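Local coordinates for glycerol dehydrogenase (Bacillus coagulans, PDB 6CSJ), which probably catalyses the NAD-dependent oxidation of glycerol and related polyols, and as this double mutant has acquired D-lactate dehydrogenase activity, at residues A[9-14]-A[148-153]. The protein carries 2 engineered substitutions. Numbering follows the deposited sequence.
Sequences SKFIQG and TFVIMD
K10 to G14 pair in parallel with F149 to D153, the two strand axes 8° apart and 4.7 Å at closest approach. Five backbone hydrogen bonds join segments 9-14 and 148-153, from K10 N to T148 O at the start to G14 N to M152 O at the end. The shortest runs from M152 N to I12 O at 2.7 Å. S9 N adds a weak hydrogen bond to T148 O, which therefore takes two donors.

On one face the aliphatic chain of K10 lies beside the F149 ring, pointing the same way, and K10 CD is 3.5 Å from F149 CE1. K10 CB, CG and CE also touch the CD1–CE1–CZ side of that ring. An alanine here would lack CG, CD and CE, and would probably leave F149 CE1 and CZ without most of this apolar neighbour. Next to it I12 CD1 reaches I151 CG1 at 4.1 Å. Helix 21-28 packs on this face. At its strand end D153 N-caps helix 154-158 through OD1 to V156 N, and OD2 accepts from L18 N.

These strands belong to the parallel sheet of the N-terminal, Rossmann-like domain of an iron-containing alcohol dehydrogenase. Strand 10-14 is the outermost on this side within the chain, and strand 149-153 separates it from strand 111-115.

On the other face F11 CD2 meets V150 CG1 at 3.9 Å. With CG anti to the backbone N (chi1 167°), the F11 side chain crosses V150 and M152 obliquely, and F11 CE2 sits 3.5 Å from M152 CG. M152 SD makes an oblique Met-aromatic contact, 5.5 Å from the centre of the F11 ring. Q13 CG rests on M152 CB, while Q13 NE2 donates a hydrogen bond to E231 O of helix 228-248.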
ATOM      1  N   SER A   9      -8.510  -4.619 -13.690  1.00 20.03           N
ATOM      2  CA  SER A   9      -9.636  -4.688 -14.613  1.00 19.34           C
ATOM      3  C   SER A   9     -10.957  -4.454 -13.871  1.00 17.34           C
ATOM      4  O   SER A   9     -11.877  -3.862 -14.428  1.00 17.91           O
ATOM      5  CB  SER A   9      -9.661  -6.015 -15.359  1.00 18.74           C
ATOM      6  OG  SER A   9     -10.644  -5.954 -16.382  1.00 22.66           O
ATOM      7  N   LYS A  10     -11.034  -4.921 -12.625  1.00 15.17           N
ATOM      8  CA  LYS A  10     -12.177  -4.666 -11.758  1.00 17.09           C
ATOM      9  C   LYS A  10     -11.705  -4.463 -10.323  1.00 16.58           C
ATOM     10  O   LYS A  10     -10.824  -5.187  -9.852  1.00 14.13           O
ATOM     11  CB  LYS A  10     -13.175  -5.828 -11.786  1.00 18.52           C
ATOM     12  CG  LYS A  10     -13.658  -6.247 -13.166  1.00 18.28           C
ATOM     13  CD  LYS A  10     -14.904  -7.110 -13.069  1.00 18.40           C
ATOM     14  CE  LYS A  10     -15.199  -7.845 -14.369  1.00 17.26           C
ATOM     15  NZ  LYS A  10     -15.365  -6.989 -15.572  1.00 16.68           N
ATOM     16  N   PHE A  11     -12.286  -3.469  -9.647  1.00 16.04           N
ATOM     17  CA  PHE A  11     -12.091  -3.282  -8.213  1.00 17.49           C
ATOM     18  C   PHE A  11     -13.473  -3.392  -7.572  1.00 17.30           C
ATOM     19  O   PHE A  11     -14.387  -2.645  -7.931  1.00 19.95           O
ATOM     20  CB  PHE A  11     -11.393  -1.949  -7.894  1.00 16.35           C
ATOM     21  CG  PHE A  11     -11.451  -1.569  -6.444  1.00 17.47           C
ATOM     22  CD1 PHE A  11     -12.497  -0.802  -5.976  1.00 17.90           C
ATOM     23  CD2 PHE A  11     -10.475  -1.987  -5.538  1.00 17.04           C
ATOM     24  CE1 PHE A  11     -12.596  -0.469  -4.626  1.00 18.99           C
ATOM     25  CE2 PHE A  11     -10.537  -1.629  -4.209  1.00 16.59           C
ATOM     26  CZ  PHE A  11     -11.602  -0.875  -3.745  1.00 18.32           C
ATOM     27  N   ILE A  12     -13.600  -4.319  -6.621  1.00 18.32           N
ATOM     28  CA  ILE A  12     -14.892  -4.781  -6.098  1.00 17.58           C
ATOM     29  C   ILE A  12     -14.868  -4.677  -4.577  1.00 17.01           C
ATOM     30  O   ILE A  12     -13.965  -5.224  -3.934  1.00 18.89           O
ATOM     31  CB  ILE A  12     -15.114  -6.249  -6.516  1.00 17.39           C
ATOM     32  CG1 ILE A  12     -15.269  -6.359  -8.035  1.00 17.04           C
ATOM     33  CG2 ILE A  12     -16.322  -6.875  -5.810  1.00 19.96           C
ATOM     34  CD1 ILE A  12     -14.742  -7.665  -8.581  1.00 17.89           C
ATOM     35  N   GLN A  13     -15.850  -3.988  -4.001  1.00 16.01           N
ATOM     36  CA  GLN A  13     -15.844  -3.715  -2.565  1.00 17.00           C
ATOM     37  C   GLN A  13     -17.237  -3.836  -1.957  1.00 17.86           C
ATOM     38  O   GLN A  13     -18.217  -3.353  -2.526  1.00 16.15           O
ATOM     39  CB  GLN A  13     -15.275  -2.314  -2.305  1.00 18.79           C
ATOM     40  CG  GLN A  13     -15.211  -1.919  -0.833  1.00 19.58           C
ATOM     41  CD  GLN A  13     -14.665  -0.527  -0.614  1.00 19.33           C
ATOM     42  OE1 GLN A  13     -13.750  -0.094  -1.304  1.00 21.37           O
ATOM     43  NE2 GLN A  13     -15.222   0.179   0.357  1.00 20.56           N
ATOM     44  N   GLY A  14     -17.299  -4.443  -0.780  1.00 18.50           N
ATOM     45  CA  GLY A  14     -18.548  -4.631  -0.066  1.00 23.16           C
ATOM     46  C   GLY A  14     -18.392  -5.606   1.090  1.00 25.95           C
ATOM     47  O   GLY A  14     -17.400  -6.337   1.156  1.00 24.63           O
ATOM     48  N   THR A 148      -5.921  -8.748 -12.213  1.00 19.20           N
ATOM     49  CA  THR A 148      -7.182  -8.700 -12.945  1.00 19.66           C
ATOM     50  C   THR A 148      -8.324  -8.140 -12.072  1.00 19.74           C
ATOM     51  O   THR A 148      -8.968  -7.180 -12.473  1.00 17.84           O
ATOM     52  CB  THR A 148      -7.558 -10.091 -13.516  1.00 20.79           C
ATOM     53  OG1 THR A 148      -6.369 -10.791 -13.927  1.00 19.20           O
ATOM     54  CG2 THR A 148      -8.505  -9.961 -14.719  1.00 20.06           C
ATOM     55  N   PHE A 149      -8.556  -8.731 -10.896  1.00 17.97           N
ATOM     56  CA  PHE A 149      -9.560  -8.249  -9.940  1.00 18.00           C
ATOM     57  C   PHE A 149      -8.888  -7.965  -8.600  1.00 20.02           C
ATOM     58  O   PHE A 149      -8.025  -8.724  -8.163  1.00 19.03           O
ATOM     59  CB  PHE A 149     -10.682  -9.264  -9.619  1.00 16.35           C
ATOM     60  CG  PHE A 149     -11.539  -9.710 -10.786  1.00 16.58           C
ATOM     61  CD1 PHE A 149     -11.519  -9.096 -12.040  1.00 16.89           C
ATOM     62  CD2 PHE A 149     -12.446 -10.758 -10.584  1.00 17.73           C
ATOM     63  CE1 PHE A 149     -12.332  -9.556 -13.075  1.00 16.11           C
ATOM     64  CE2 PHE A 149     -13.265 -11.211 -11.615  1.00 17.11           C
ATOM     65  CZ  PHE A 149     -13.206 -10.608 -12.860  1.00 16.23           C
ATOM     66  N   VAL A 150      -9.329  -6.889  -7.952  1.00 20.55           N
ATOM     67  CA  VAL A 150      -9.065  -6.643  -6.548  1.00 20.90           C
ATOM     68  C   VAL A 150     -10.419  -6.701  -5.827  1.00 22.62           C
ATOM     69  O   VAL A 150     -11.361  -6.028  -6.248  1.00 21.93           O
ATOM     70  CB  VAL A 150      -8.402  -5.270  -6.332  1.00 19.69           C
ATOM     71  CG1 VAL A 150      -8.118  -5.032  -4.852  1.00 19.31           C
ATOM     72  CG2 VAL A 150      -7.129  -5.179  -7.162  1.00 19.85           C
ATOM     73  N   ILE A 151     -10.505  -7.502  -4.760  1.00 20.94           N
ATOM     74  CA  ILE A 151     -11.745  -7.700  -4.008  1.00 21.43           C
ATOM     75  C   ILE A 151     -11.555  -7.328  -2.539  1.00 21.40           C
ATOM     76  O   ILE A 151     -10.711  -7.915  -1.868  1.00 19.05           O
ATOM     77  CB  ILE A 151     -12.252  -9.159  -4.121  1.00 24.28           C
ATOM     78  CG1 ILE A 151     -12.650  -9.448  -5.579  1.00 25.63           C
ATOM     79  CG2 ILE A 151     -13.449  -9.397  -3.184  1.00 23.89           C
ATOM     80  CD1 ILE A 151     -13.084 -10.869  -5.843  1.00 25.80           C
ATOM     81  N   MET A 152     -12.356  -6.375  -2.047  1.00 21.55           N
ATOM     82  CA  MET A 152     -12.267  -5.890  -0.668  1.00 22.30           C
ATOM     83  C   MET A 152     -13.510  -6.322   0.128  1.00 23.26           C
ATOM     84  O   MET A 152     -14.599  -5.755  -0.031  1.00 20.60           O
ATOM     85  CB  MET A 152     -12.132  -4.354  -0.635  1.00 22.50           C
ATOM     86  CG  MET A 152     -11.024  -3.767  -1.493  1.00 22.23           C
ATOM     87  SD  MET A 152      -9.375  -4.438  -1.194  1.00 21.93           S
ATOM     88  CE  MET A 152      -8.914  -3.645   0.347  1.00 20.64           C
ATOM     89  N   ASP A 153     -13.339  -7.342   0.969  1.00 22.39           N
ATOM     90  CA  ASP A 153     -14.390  -7.794   1.878  1.00 24.93           C
ATOM     91  C   ASP A 153     -14.291  -6.934   3.122  1.00 23.09           C
ATOM     92  O   ASP A 153     -13.447  -7.174   3.991  1.00 25.17           O
ATOM     93  CB  ASP A 153     -14.221  -9.280   2.218  1.00 31.51           C
ATOM     94  CG  ASP A 153     -15.444  -9.879   2.919  1.00 33.14           C
ATOM     95  OD1 ASP A 153     -16.037  -9.226   3.808  1.00 37.13           O
ATOM     96  OD2 ASP A 153     -15.806 -11.019   2.564  1.00 39.02           O
TER